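Side-chain contacts in UDP-glucose 6-dehydrogenase (Pyrobaculum islandicum, PDB 3VTF), which probably oxidises UDP-glucose to UDP-glucuronate at the expense of two NAD(+), as a member of the UDP-glucose/GDP-mannose dehydrogenase family: residues Gly33-Val38 / Gly180-Asp185; Gly106-Pro109 / Ala115-Arg118; Lys143-Pro148 / Pro286-Ala291; Gly149-Leu154 / Glu223-Lys228; Pro174-Glu179 / Pro189-Ile194. One frame throughout, in Å; residues are numbered along the deposited sequence.

Interaction 1. Residues Gly33-Val38 / Gly180-Asp185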
# COMPACT_ATOMS: atom_id res chain seq x y z
N GLY A 33 3.15 -23.98 13.33
CA GLY A 33 2.87 -24.83 14.48
C GLY A 33 4.14 -25.09 15.29
O GLY A 33 4.12 -24.99 16.49
N VAL A 34 5.25 -25.47 14.63
CA VAL A 34 6.46 -25.86 15.41
C VAL A 34 7.10 -24.65 16.06
O VAL A 34 7.54 -24.76 17.21
CB VAL A 34 7.47 -26.66 14.54
CG1 VAL A 34 8.18 -25.69 13.58
CG2 VAL A 34 8.45 -27.37 15.47
N VAL A 35 7.00 -23.46 15.44
CA VAL A 35 7.54 -22.26 16.07
C VAL A 35 6.66 -21.85 17.26
O VAL A 35 7.15 -21.38 18.32
CB VAL A 35 7.72 -21.09 15.06
CG1 VAL A 35 7.93 -19.75 15.77
CG2 VAL A 35 8.91 -21.38 14.14
N HIS A 36 5.34 -22.02 17.11
CA HIS A 36 4.52 -21.70 18.32
C HIS A 36 4.73 -22.69 19.43
O HIS A 36 4.73 -22.32 20.61
CB HIS A 36 3.04 -21.64 17.94
CG HIS A 36 2.69 -20.32 17.25
ND1 HIS A 36 3.06 -20.03 15.97
CD2 HIS A 36 2.10 -19.18 17.75
CE1 HIS A 36 2.69 -18.75 15.68
NE2 HIS A 36 2.09 -18.26 16.77
N ALA A 37 4.84 -23.95 19.07
CA ALA A 37 5.02 -24.98 20.13
C ALA A 37 6.30 -24.72 20.91
O ALA A 37 6.31 -24.74 22.15
CB ALA A 37 5.02 -26.36 19.49
N VAL A 38 7.38 -24.53 20.18
CA VAL A 38 8.68 -24.19 20.82
C VAL A 38 8.68 -22.86 21.56
O VAL A 38 9.18 -22.76 22.72
CB VAL A 38 9.81 -24.23 19.74
CG1 VAL A 38 11.11 -23.59 20.29
CG2 VAL A 38 10.05 -25.66 19.28
N GLY A 180 11.93 -17.76 7.65
CA GLY A 180 13.22 -17.08 7.67
C GLY A 180 13.46 -16.19 8.84
O GLY A 180 14.59 -16.05 9.28
N SER A 181 12.41 -15.62 9.41
CA SER A 181 12.58 -14.90 10.69
C SER A 181 11.43 -15.28 11.71
O SER A 181 10.96 -14.45 12.42
CB SER A 181 12.62 -13.41 10.43
OG SER A 181 11.49 -12.98 9.67
N ALA A 182 10.97 -16.52 11.70
CA ALA A 182 9.73 -16.84 12.40
C ALA A 182 9.93 -16.71 13.94
O ALA A 182 9.04 -16.28 14.67
CB ALA A 182 9.36 -18.26 12.05
N LEU A 183 11.08 -17.15 14.44
CA LEU A 183 11.32 -17.08 15.93
C LEU A 183 11.37 -15.65 16.38
O LEU A 183 10.73 -15.26 17.39
CB LEU A 183 12.62 -17.79 16.34
CG LEU A 183 12.49 -19.27 16.39
CD1 LEU A 183 13.94 -19.72 16.47
CD2 LEU A 183 11.68 -19.70 17.66
N GLU A 184 12.11 -14.81 15.66
CA GLU A 184 12.05 -13.41 16.02
C GLU A 184 10.62 -12.82 15.94
O GLU A 184 10.20 -12.06 16.82
CB GLU A 184 12.97 -12.58 15.10
CG GLU A 184 12.81 -11.06 15.22
CD GLU A 184 13.75 -10.31 14.25
OE1 GLU A 184 14.61 -10.98 13.63
OE2 GLU A 184 13.63 -9.07 14.09
N ASP A 185 9.87 -13.14 14.89
CA ASP A 185 8.50 -12.59 14.79
C ASP A 185 7.61 -13.17 15.85
O ASP A 185 6.58 -12.53 16.19
CB ASP A 185 7.90 -13.01 13.39
CG ASP A 185 8.66 -12.34 12.24
OD1 ASP A 185 9.26 -11.28 12.53
OD2 ASP A 185 8.65 -12.83 11.09
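Val-35 lays its two methyl groups against one turn of the short helix 182-187, meeting Ala-182 with one branch and Leu-183 with the other. The branch nearer the backbone N, CG2, rests on Ala-182 CB at 3.8 Å. The other, CG1, stands anti to the backbone N (chi1 165°), which carries it over the backbone of Ala-182, 3.8 Å from that residue's O, and to 4.2 Å from Leu-183 CD2. Helix 31-43, which supplies Val-35, follows the first strand of the Rossmann-type NAD-binding domain, and Gly-33 belongs to what looks like its GxGxxG turn. The side-chain contacts are apolar, and Leu-183 leans in with CD2 alone. Leu-177, whose backbone O binds the UDP-glucose, also packs on Val-35, while Ala-75 of helix 72-81 lies against Leu-183.

Interaction 2. Residues Gly106-Pro109 / Ala115-Arg118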
# COMPACT_ATOMS: atom_id res chain seq x y z
N GLY A 106 -2.51 -26.85 7.65
CA GLY A 106 -2.53 -26.02 6.41
C GLY A 106 -3.93 -25.67 5.87
O GLY A 106 -4.98 -26.28 6.25
N THR A 107 -4.01 -24.63 5.07
CA THR A 107 -5.23 -24.31 4.35
C THR A 107 -4.76 -24.09 2.88
O THR A 107 -4.81 -22.93 2.34
CB THR A 107 -5.99 -23.02 4.84
OG1 THR A 107 -5.02 -21.98 5.12
CG2 THR A 107 -6.77 -23.34 6.20
N PRO A 108 -4.38 -25.19 2.19
CA PRO A 108 -4.00 -25.05 0.77
C PRO A 108 -5.14 -24.66 -0.14
O PRO A 108 -6.32 -24.69 0.28
CB PRO A 108 -3.43 -26.48 0.39
CG PRO A 108 -4.21 -27.38 1.27
CD PRO A 108 -4.44 -26.60 2.60
N PRO A 109 -4.82 -24.25 -1.39
CA PRO A 109 -5.93 -23.89 -2.29
C PRO A 109 -6.76 -25.15 -2.60
O PRO A 109 -6.17 -26.23 -2.74
CB PRO A 109 -5.25 -23.34 -3.53
CG PRO A 109 -3.82 -23.77 -3.50
CD PRO A 109 -3.49 -23.98 -2.00
N ALA A 115 -10.27 -21.47 -0.25
CA ALA A 115 -9.52 -22.15 0.80
C ALA A 115 -10.06 -23.61 0.98
O ALA A 115 -11.25 -23.79 1.19
CB ALA A 115 -9.65 -21.41 2.16
N ASP A 116 -9.15 -24.57 1.04
CA ASP A 116 -9.48 -25.98 1.36
C ASP A 116 -9.50 -26.00 2.90
O ASP A 116 -8.45 -26.00 3.52
CB ASP A 116 -8.32 -26.90 0.90
CG ASP A 116 -8.59 -28.40 1.22
OD1 ASP A 116 -9.46 -28.73 2.01
OD2 ASP A 116 -7.93 -29.24 0.66
N LEU A 117 -10.66 -26.21 3.48
CA LEU A 117 -10.80 -26.27 4.95
C LEU A 117 -10.91 -27.68 5.58
O LEU A 117 -11.20 -27.85 6.81
CB LEU A 117 -12.01 -25.40 5.41
CG LEU A 117 -11.78 -23.89 5.06
CD1 LEU A 117 -13.08 -23.14 5.40
CD2 LEU A 117 -10.55 -23.29 5.79
N ARG A 118 -10.63 -28.69 4.79
CA ARG A 118 -10.70 -30.08 5.33
C ARG A 118 -9.70 -30.37 6.41
O ARG A 118 -10.03 -31.07 7.36
CB ARG A 118 -10.47 -31.10 4.19
CG ARG A 118 -11.62 -31.20 3.16
CD ARG A 118 -11.16 -32.20 2.06
NE ARG A 118 -9.92 -31.69 1.42
CZ ARG A 118 -8.91 -32.44 1.07
NH1 ARG A 118 -8.98 -33.78 1.25
NH2 ARG A 118 -7.81 -31.86 0.60
O HOH W 1 -7.78 -26.87 5.97
O HOH W 2 -6.28 -28.89 -1.38
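The loop that leads from strand 100-103 of the Rossmann-type domain into helix 118-134 folds back on itself here, bringing Pro-108 and Thr-107, a predicted NAD(+)-binding residue, against Asp-116 and Leu-117. Asp-116 N donates to Pro-108 O at 2.9 Å, and Pro-109 and Ala-115 form a single beta bridge beside it. Asp-116 CB sits 4.2 Å from Pro-108 CG, and Thr-107 CG2 runs side by side with Leu-117 CD2 at 3.8 Å. With CG anti to the backbone N (chi1 180°), the Asp-116 carboxylate reaches forward to Arg-118. OD1 accepts Arg-118 N at 3.0 Å, closing an Asx turn at the start of the helix, and the guanidinium grips the carboxylate side-on: Arg-118 NH2 lies 2.6 Å from Asp-116 OD2, on its syn lone pair. A water donates to both OD2 and Pro-109 O, tying the carboxylate to the other limb of the loop. With an alanine here, the Arg-118 guanidinium and its backbone N would probably both lose their carboxylate acceptor. Held by main-chain, guanidinium and water donors together, the carboxylate is likely to remain ionised.

Interaction 3. Residues Lys143-Pro148 / Pro286-Ala291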
# COMPACT_ATOMS: atom_id res chain seq x y z
N LYS A 143 -5.11 -20.79 14.48
CA LYS A 143 -3.94 -20.00 13.96
C LYS A 143 -3.90 -20.08 12.42
O LYS A 143 -3.41 -19.21 11.79
CB LYS A 143 -2.64 -20.60 14.48
CG LYS A 143 -2.35 -20.30 15.93
CD LYS A 143 -2.25 -18.83 16.17
CE LYS A 143 -0.92 -18.27 15.78
NZ LYS A 143 -0.89 -16.87 16.42
N SER A 144 -4.38 -21.21 11.85
CA SER A 144 -4.60 -21.40 10.42
C SER A 144 -5.22 -20.17 9.79
O SER A 144 -6.10 -19.60 10.38
CB SER A 144 -5.49 -22.68 10.18
OG SER A 144 -4.82 -23.79 10.79
N THR A 145 -4.80 -19.82 8.56
CA THR A 145 -5.42 -18.82 7.77
C THR A 145 -6.71 -19.32 7.18
O THR A 145 -6.68 -20.23 6.34
CB THR A 145 -4.43 -18.34 6.64
OG1 THR A 145 -3.26 -17.81 7.33
CG2 THR A 145 -5.11 -17.18 5.84
N VAL A 146 -7.83 -18.79 7.67
CA VAL A 146 -9.12 -19.32 7.32
C VAL A 146 -10.01 -18.14 6.96
O VAL A 146 -9.91 -17.02 7.52
CB VAL A 146 -9.79 -20.09 8.48
CG1 VAL A 146 -9.11 -21.40 8.81
CG2 VAL A 146 -9.86 -19.19 9.79
N PRO A 147 -10.93 -18.36 6.03
CA PRO A 147 -11.82 -17.25 5.67
C PRO A 147 -12.67 -16.79 6.87
O PRO A 147 -12.97 -17.57 7.77
CB PRO A 147 -12.73 -17.86 4.59
CG PRO A 147 -11.97 -19.09 4.03
CD PRO A 147 -11.08 -19.57 5.20
N PRO A 148 -13.08 -15.52 6.89
CA PRO A 148 -13.84 -14.99 8.01
C PRO A 148 -15.11 -15.75 8.19
O PRO A 148 -15.81 -15.98 7.20
CB PRO A 148 -14.15 -13.54 7.56
CG PRO A 148 -12.89 -13.16 6.69
CD PRO A 148 -12.58 -14.46 5.96
N PRO A 286 0.35 -16.29 -2.79
CA PRO A 286 -0.43 -16.63 -4.01
C PRO A 286 -1.78 -17.23 -3.57
O PRO A 286 -2.82 -16.77 -4.02
CB PRO A 286 0.42 -17.66 -4.75
CG PRO A 286 1.87 -17.36 -4.21
CD PRO A 286 1.60 -17.06 -2.73
N LYS A 287 -1.76 -18.20 -2.65
CA LYS A 287 -3.01 -18.94 -2.38
C LYS A 287 -3.93 -18.11 -1.48
O LYS A 287 -5.19 -18.18 -1.60
CB LYS A 287 -2.70 -20.34 -1.88
CG LYS A 287 -2.02 -20.51 -0.49
CD LYS A 287 -3.01 -20.56 0.68
CE LYS A 287 -2.29 -20.90 1.99
NZ LYS A 287 -3.22 -20.61 3.12
N ASP A 288 -3.36 -17.27 -0.57
CA ASP A 288 -4.29 -16.41 0.26
C ASP A 288 -4.94 -15.37 -0.59
O ASP A 288 -6.04 -14.97 -0.34
CB ASP A 288 -3.57 -15.69 1.44
CG ASP A 288 -3.06 -16.73 2.49
OD1 ASP A 288 -3.66 -17.81 2.57
OD2 ASP A 288 -2.09 -16.46 3.25
N THR A 289 -4.21 -14.83 -1.56
CA THR A 289 -4.81 -13.82 -2.41
C THR A 289 -5.97 -14.43 -3.25
O THR A 289 -7.01 -13.82 -3.41
CB THR A 289 -3.74 -13.15 -3.39
OG1 THR A 289 -2.74 -12.50 -2.54
CG2 THR A 289 -4.37 -12.05 -4.25
N LEU A 290 -5.69 -15.59 -3.81
CA LEU A 290 -6.70 -16.33 -4.59
C LEU A 290 -7.90 -16.69 -3.66
O LEU A 290 -9.02 -16.49 -4.01
CB LEU A 290 -6.06 -17.62 -5.14
CG LEU A 290 -7.03 -18.48 -6.04
CD1 LEU A 290 -7.59 -17.56 -7.09
CD2 LEU A 290 -6.20 -19.62 -6.68
N ALA A 291 -7.62 -17.19 -2.45
CA ALA A 291 -8.74 -17.48 -1.48
C ALA A 291 -9.55 -16.25 -1.19
O ALA A 291 -10.81 -16.29 -1.02
CB ALA A 291 -8.21 -18.18 -0.17
O HOH W 3 -1.24 -17.63 5.32
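From Ser-144 on, the extended backbone of 143-148 passes helix 285-298 at a distance, its closest CA pair being Thr-145 and Asp-288 at 8.0 Å, and side chains bridge the interval. This is where the Rossmann-type domain, through the loop after strand 139-142, faces the central helical domain beside the bound UDP-glucose. Thr-145 and Asp-288 approach from opposite directions. With Thr-145 OG1 beside the backbone N (chi1 -61°), the methyl is left facing the carboxylate, CG2 lying 3.6 Å from Asp-288 OD1. That oxygen is already engaged by Lys-287 NZ in a 2.9 Å salt bridge on its syn side, and the same ammonium also donates to Thr-107 O. Thr-145 and Lys-287 are both predicted NAD(+)-binding residues, so the pairing probably lies at the cofactor cleft. Asp-288 OD2 receives Asn-232 ND2, a group of the substrate site. The polar ends are joined through a water, which lies 2.9 Å from Thr-145 OG1 and donates to Asp-288 OD2 at 2.5 Å.

Interaction 4. Residues Gly149-Leu154 / Glu223-Lys228; sequences GTTEGL and EAELVK. With UPG (uridine-5'-diphosphate-glucose), chain B.
Glu-225 OE2 is gripped by two donors of a single residue, Thr-151. Thr-151 OG1 donates to Glu-225 OE2 at 2.6 Å, coming from above the carboxylate plane, while Thr-151 N reaches the same oxygen, OE2, at 2.8 Å on its syn lone pair. The other oxygen, OE1, takes the backbone N-H of Gly-149 at 2.6 Å, from well out of the plane on the side away from Thr-151 OG1, with a fairly straight N-H...O angle of 163°. A water also donates to OE1 and accepts from Glu-152 N. Glu-225 reaches this turn because its chain is extended beyond CG (chi2 163°), and Thr-151 OG1 lies beside its own backbone N (chi1 -63°), where hydroxyl and amide can share one oxygen. The buried carboxylate thus lies at the N-terminal approach to helix 151-160, whose amides would probably favour its ionised form. One turn further along the same helix as Glu-225, Lys-228 NZ donates to O6' of the UDP-glucose at 2.8 Å, and also to Asn-232 OD1 and Glu-175 O. Glu-225 therefore fastens the long helix 221-251 to the start of helix 151-160, with Thr-151 and Glu-225 both lying against Ser-172 of strand 169-172.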
# COMPACT_ATOMS: atom_id res chain seq x y z
N GLY A 149 -15.45 -16.11 9.43
CA GLY A 149 -16.66 -16.89 9.68
C GLY A 149 -16.27 -18.30 10.00
O GLY A 149 -17.10 -19.01 10.58
N THR A 150 -15.03 -18.73 9.67
CA THR A 150 -14.70 -20.17 9.87
C THR A 150 -14.63 -20.56 11.35
O THR A 150 -15.02 -21.69 11.74
CB THR A 150 -13.30 -20.49 9.23
OG1 THR A 150 -13.40 -20.23 7.83
CG2 THR A 150 -12.85 -21.93 9.40
N THR A 151 -14.12 -19.66 12.19
CA THR A 151 -13.88 -19.96 13.63
C THR A 151 -15.22 -20.22 14.37
O THR A 151 -15.36 -21.28 15.03
CB THR A 151 -13.07 -18.86 14.35
OG1 THR A 151 -11.76 -18.78 13.72
CG2 THR A 151 -12.86 -19.20 15.86
N GLU A 152 -16.18 -19.33 14.22
CA GLU A 152 -17.43 -19.47 14.95
C GLU A 152 -18.38 -20.33 14.16
O GLU A 152 -19.41 -20.73 14.69
CB GLU A 152 -18.08 -18.09 15.13
CG GLU A 152 -17.28 -17.34 16.18
CD GLU A 152 -17.83 -15.96 16.33
OE1 GLU A 152 -17.86 -15.28 15.29
OE2 GLU A 152 -18.21 -15.61 17.46
N GLY A 153 -18.07 -20.56 12.87
CA GLY A 153 -18.94 -21.44 12.05
C GLY A 153 -18.44 -22.87 12.01
O GLY A 153 -18.61 -23.60 12.98
N LEU A 154 -17.73 -23.22 10.94
CA LEU A 154 -17.24 -24.57 10.77
C LEU A 154 -16.53 -25.15 12.03
O LEU A 154 -16.82 -26.26 12.45
CB LEU A 154 -16.27 -24.60 9.57
CG LEU A 154 -15.36 -25.85 9.49
CD1 LEU A 154 -16.25 -27.07 9.28
CD2 LEU A 154 -14.38 -25.80 8.35
N GLU A 223 -13.43 -10.21 12.57
CA GLU A 223 -12.50 -9.11 12.33
C GLU A 223 -11.07 -9.59 12.33
O GLU A 223 -10.35 -9.31 11.40
CB GLU A 223 -12.69 -8.02 13.37
CG GLU A 223 -14.01 -7.31 13.25
CD GLU A 223 -14.36 -6.46 14.44
OE1 GLU A 223 -13.95 -6.77 15.56
OE2 GLU A 223 -15.06 -5.48 14.24
N ALA A 224 -10.70 -10.39 13.32
CA ALA A 224 -9.36 -10.99 13.35
C ALA A 224 -9.08 -11.85 12.09
O ALA A 224 -7.98 -11.80 11.51
CB ALA A 224 -9.26 -11.82 14.60
N GLU A 225 -10.08 -12.65 11.60
CA GLU A 225 -9.85 -13.44 10.41
C GLU A 225 -9.63 -12.54 9.22
O GLU A 225 -8.77 -12.82 8.36
CB GLU A 225 -11.09 -14.40 10.15
CG GLU A 225 -11.11 -15.50 11.27
CD GLU A 225 -12.49 -16.23 11.37
OE1 GLU A 225 -13.57 -15.62 11.22
OE2 GLU A 225 -12.47 -17.48 11.55
N LEU A 226 -10.44 -11.48 9.12
CA LEU A 226 -10.28 -10.53 7.98
C LEU A 226 -8.93 -9.74 8.04
O LEU A 226 -8.25 -9.47 6.99
CB LEU A 226 -11.42 -9.54 7.96
CG LEU A 226 -11.47 -8.60 6.71
CD1 LEU A 226 -11.46 -9.46 5.49
CD2 LEU A 226 -12.75 -7.81 6.76
N VAL A 227 -8.45 -9.46 9.26
CA VAL A 227 -7.14 -8.78 9.40
C VAL A 227 -6.06 -9.56 8.73
O VAL A 227 -5.17 -9.02 8.08
CB VAL A 227 -6.74 -8.58 10.91
CG1 VAL A 227 -5.30 -8.12 11.04
CG2 VAL A 227 -7.64 -7.54 11.58
N LYS A 228 -6.09 -10.89 8.88
CA LYS A 228 -5.05 -11.69 8.30
C LYS A 228 -5.05 -11.61 6.77
O LYS A 228 -3.92 -11.52 6.10
CB LYS A 228 -5.24 -13.14 8.71
CG LYS A 228 -4.25 -14.14 8.14
CD LYS A 228 -2.80 -13.65 8.28
CE LYS A 228 -1.84 -14.72 7.79
NZ LYS A 228 -0.48 -14.11 7.66
N1 UPG B . 8.78 -10.53 -2.22
C2 UPG B . 8.91 -9.68 -3.36
N3 UPG B . 9.17 -8.39 -3.18
C4 UPG B . 9.24 -7.87 -1.90
C5 UPG B . 9.09 -8.68 -0.72
C6 UPG B . 8.80 -10.04 -0.95
O2 UPG B . 8.81 -10.13 -4.55
O4 UPG B . 9.44 -6.61 -1.77
C1C UPG B . 8.46 -11.94 -2.53
C2C UPG B . 9.46 -12.85 -1.84
O2C UPG B . 10.59 -13.13 -2.66
C3C UPG B . 8.62 -14.13 -1.61
C4C UPG B . 7.20 -13.62 -1.39
O4C UPG B . 7.23 -12.24 -1.82
O3C UPG B . 8.56 -14.89 -2.85
C5C UPG B . 6.75 -13.66 0.09
O5C UPG B . 7.84 -13.19 0.88
PA UPG B . 7.68 -13.14 2.56
O1A UPG B . 6.55 -12.14 2.97
O2A UPG B . 9.11 -13.09 3.17
O3A UPG B . 7.34 -14.69 2.81
PB UPG B . 6.31 -15.44 3.84
O1B UPG B . 7.14 -16.30 4.76
O2B UPG B . 5.48 -16.14 2.73
O3B UPG B . 5.56 -14.41 4.79
C1' UPG B . 4.20 -13.95 4.47
C2' UPG B . 3.97 -12.68 5.26
C3' UPG B . 3.85 -13.06 6.76
C4' UPG B . 2.71 -14.10 6.89
C5' UPG B . 3.15 -15.41 6.12
C6' UPG B . 2.13 -16.56 6.08
O2' UPG B . 5.26 -12.00 5.00
O3' UPG B . 3.56 -11.88 7.47
O4' UPG B . 2.62 -14.44 8.29
O5' UPG B . 3.21 -14.95 4.74
O6' UPG B . 0.79 -16.03 6.15
O HOH W 4 -15.60 -16.69 12.89

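Interaction 5. Residues Pro174-Glu179 / Pro189-Ile194; sequences PEFLRE and PDRIVI. With UPG (uridine-5'-diphosphate-glucose), chain B.
Phe-176 lies beneath the guanidinium of Arg-191, a cation-pi stack where the substrate-binding loop after strand 169-172 of the Rossmann-type domain meets the approach to the antiparallel strand 192-196. The two planes are 28° apart, and Arg-191 CZ stands 4.0 Å from the ring centroid, only 5° off the normal. Arg-191 NH1 comes closest, 3.4 Å from Phe-176 CG, toward the rim. Phe-176 CG lies beside the backbone N, anti to the carbonyl carbon. Arg-191 gets there by folding: CG sits between the backbone N and carbonyl carbon (chi1 72°), and a second bend at chi2 swings the chain over the ring. Ala-262 O of the second subunit accepts from its NE. Val-193 CG2 touches Phe-176 CE2 at 3.9 Å, while its CB and CG1 face the Pro-174 ring. Were Phe-176 replaced by an alanine, the Arg-191 guanidinium would probably lose its aromatic partner and a gap open beside Val-193. The backbone meanwhile holds the substrate: Phe-176 O accepts from O3' of the UDP-glucose and Leu-177 O from O4', and Glu-179 N donates to O1B. A water donates to Pro-174 O at 2.6 Å and accepts from Val-193 N at 2.9 Å.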
# COMPACT_ATOMS: atom_id res chain seq x y z
N PRO A 174 -4.79 -14.92 14.58
CA PRO A 174 -4.03 -15.16 13.39
C PRO A 174 -2.53 -15.04 13.62
O PRO A 174 -2.09 -14.46 14.67
CB PRO A 174 -4.49 -14.05 12.42
CG PRO A 174 -5.22 -13.05 13.25
CD PRO A 174 -5.79 -13.83 14.41
N GLU A 175 -1.79 -15.59 12.69
CA GLU A 175 -0.31 -15.55 12.85
C GLU A 175 0.29 -14.75 11.72
O GLU A 175 -0.34 -14.60 10.67
CB GLU A 175 0.24 -16.96 12.90
CG GLU A 175 -0.18 -17.77 11.69
CD GLU A 175 0.71 -17.47 10.52
OE1 GLU A 175 1.91 -17.03 10.73
OE2 GLU A 175 0.24 -17.67 9.39
N PHE A 176 1.42 -14.11 12.01
CA PHE A 176 2.01 -13.17 11.11
C PHE A 176 3.49 -13.45 10.94
O PHE A 176 4.21 -12.58 10.40
CB PHE A 176 1.82 -11.76 11.67
CG PHE A 176 0.37 -11.34 11.78
CD1 PHE A 176 -0.40 -11.09 10.63
CD2 PHE A 176 -0.24 -11.27 13.04
CE1 PHE A 176 -1.76 -10.72 10.72
CE2 PHE A 176 -1.59 -10.88 13.14
CZ PHE A 176 -2.34 -10.64 11.97
N LEU A 177 3.91 -14.67 11.30
CA LEU A 177 5.29 -15.10 11.24
C LEU A 177 5.76 -15.08 9.78
O LEU A 177 5.08 -15.61 8.92
CB LEU A 177 5.39 -16.59 11.73
CG LEU A 177 4.93 -16.80 13.23
CD1 LEU A 177 5.48 -18.13 13.66
CD2 LEU A 177 5.40 -15.67 14.18
N ARG A 178 6.97 -14.60 9.51
CA ARG A 178 7.58 -14.86 8.18
C ARG A 178 8.58 -15.98 8.25
O ARG A 178 9.42 -16.09 9.19
CB ARG A 178 8.24 -13.61 7.58
CG ARG A 178 7.46 -12.37 7.85
CD ARG A 178 8.21 -11.15 7.33
NE ARG A 178 9.34 -10.76 8.16
CZ ARG A 178 9.26 -10.13 9.32
NH1 ARG A 178 8.09 -9.79 9.85
NH2 ARG A 178 10.39 -9.84 9.96
N GLU A 179 8.55 -16.81 7.22
CA GLU A 179 9.57 -17.83 7.12
C GLU A 179 10.93 -17.15 7.04
O GLU A 179 11.06 -16.05 6.43
CB GLU A 179 9.37 -18.65 5.87
CG GLU A 179 8.76 -19.99 6.10
CD GLU A 179 8.85 -20.87 4.84
OE1 GLU A 179 9.94 -21.43 4.52
OE2 GLU A 179 7.80 -21.00 4.23
N PRO A 189 6.54 -9.80 18.04
CA PRO A 189 5.55 -9.53 16.98
C PRO A 189 5.26 -8.02 16.91
O PRO A 189 5.36 -7.33 17.93
CB PRO A 189 4.31 -10.25 17.46
CG PRO A 189 4.42 -10.20 18.96
CD PRO A 189 5.93 -10.48 19.20
N ASP A 190 4.85 -7.51 15.75
CA ASP A 190 4.42 -6.11 15.69
C ASP A 190 3.14 -5.94 16.44
O ASP A 190 2.89 -4.90 16.98
CB ASP A 190 4.17 -5.82 14.18
CG ASP A 190 5.45 -5.75 13.35
OD1 ASP A 190 6.56 -5.61 13.95
OD2 ASP A 190 5.37 -5.84 12.09
N ARG A 191 2.23 -6.94 16.44
CA ARG A 191 1.01 -6.83 17.21
C ARG A 191 0.44 -8.27 17.36
O ARG A 191 0.87 -9.18 16.65
CB ARG A 191 -0.05 -5.91 16.59
CG ARG A 191 -0.79 -6.42 15.34
CD ARG A 191 0.24 -6.56 14.20
NE ARG A 191 -0.49 -6.49 12.89
CZ ARG A 191 -0.12 -7.14 11.78
NH1 ARG A 191 0.95 -7.98 11.74
NH2 ARG A 191 -0.88 -6.96 10.68
N ILE A 192 -0.39 -8.47 18.37
CA ILE A 192 -1.09 -9.74 18.61
C ILE A 192 -2.56 -9.50 18.44
O ILE A 192 -3.13 -8.53 19.05
CB ILE A 192 -0.77 -10.24 20.06
CG1 ILE A 192 0.67 -10.73 20.10
CG2 ILE A 192 -1.71 -11.41 20.43
CD1 ILE A 192 1.17 -10.92 21.54
N VAL A 193 -3.23 -10.28 17.57
CA VAL A 193 -4.62 -10.05 17.30
C VAL A 193 -5.40 -11.23 17.89
O VAL A 193 -5.13 -12.41 17.57
CB VAL A 193 -4.86 -10.02 15.77
CG1 VAL A 193 -6.36 -9.93 15.47
CG2 VAL A 193 -4.15 -8.79 15.17
N ILE A 194 -6.34 -10.92 18.77
CA ILE A 194 -7.14 -11.94 19.43
C ILE A 194 -8.59 -11.70 19.07
O ILE A 194 -9.19 -10.74 19.51
CB ILE A 194 -6.97 -11.84 20.97
CG1 ILE A 194 -5.56 -12.22 21.39
CG2 ILE A 194 -7.96 -12.74 21.68
CD1 ILE A 194 -5.14 -11.61 22.70
N1 UPG B . 8.78 -10.53 -2.22
C2 UPG B . 8.91 -9.68 -3.36
N3 UPG B . 9.17 -8.39 -3.18
C4 UPG B . 9.24 -7.87 -1.90
C5 UPG B . 9.09 -8.68 -0.72
C6 UPG B . 8.80 -10.04 -0.95
O2 UPG B . 8.81 -10.13 -4.55
O4 UPG B . 9.44 -6.61 -1.77
C1C UPG B . 8.46 -11.94 -2.53
C2C UPG B . 9.46 -12.85 -1.84
O2C UPG B . 10.59 -13.13 -2.66
C3C UPG B . 8.62 -14.13 -1.61
C4C UPG B . 7.20 -13.62 -1.39
O4C UPG B . 7.23 -12.24 -1.82
O3C UPG B . 8.56 -14.89 -2.85
C5C UPG B . 6.75 -13.66 0.09
O5C UPG B . 7.84 -13.19 0.88
PA UPG B . 7.68 -13.14 2.56
O1A UPG B . 6.55 -12.14 2.97
O2A UPG B . 9.11 -13.09 3.17
O3A UPG B . 7.34 -14.69 2.81
PB UPG B . 6.31 -15.44 3.84
O1B UPG B . 7.14 -16.30 4.76
O2B UPG B . 5.48 -16.14 2.73
O3B UPG B . 5.56 -14.41 4.79
C1' UPG B . 4.20 -13.95 4.47
C2' UPG B . 3.97 -12.68 5.26
C3' UPG B . 3.85 -13.06 6.76
C4' UPG B . 2.71 -14.10 6.89
C5' UPG B . 3.15 -15.41 6.12
C6' UPG B . 2.13 -16.56 6.08
O2' UPG B . 5.26 -12.00 5.00
O3' UPG B . 3.56 -11.88 7.47
O4' UPG B . 2.62 -14.44 8.29
O5' UPG B . 3.21 -14.95 4.74
O6' UPG B . 0.79 -16.03 6.15
O HOH W 5 -1.76 -12.46 16.28

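Interactions 1, 2 and 5 lie wholly in the NAD-binding domain, whereas interactions 3 and 4 join it to the central domain through helices 285-298 and 221-251. Along the chain interaction 2 is nested within interaction 1, and interaction 5 within interaction 4, itself nested within interaction 3; interaction 1 crosses interactions 3, 4 and 5. Interactions 2 and 3, centres about 8 Å apart, are linked by the Thr-107 OG1 to Thr-145 O bond; interactions 1 and 5, about 10 Å apart between centres, by the Asp-185 to Arg-178 salt bridge. Loops after strands 100-103, 139-142 and 169-172 thus gather round the cleft holding UDP-glucose, which interactions 4 and 5 touch, and probably the cofactor.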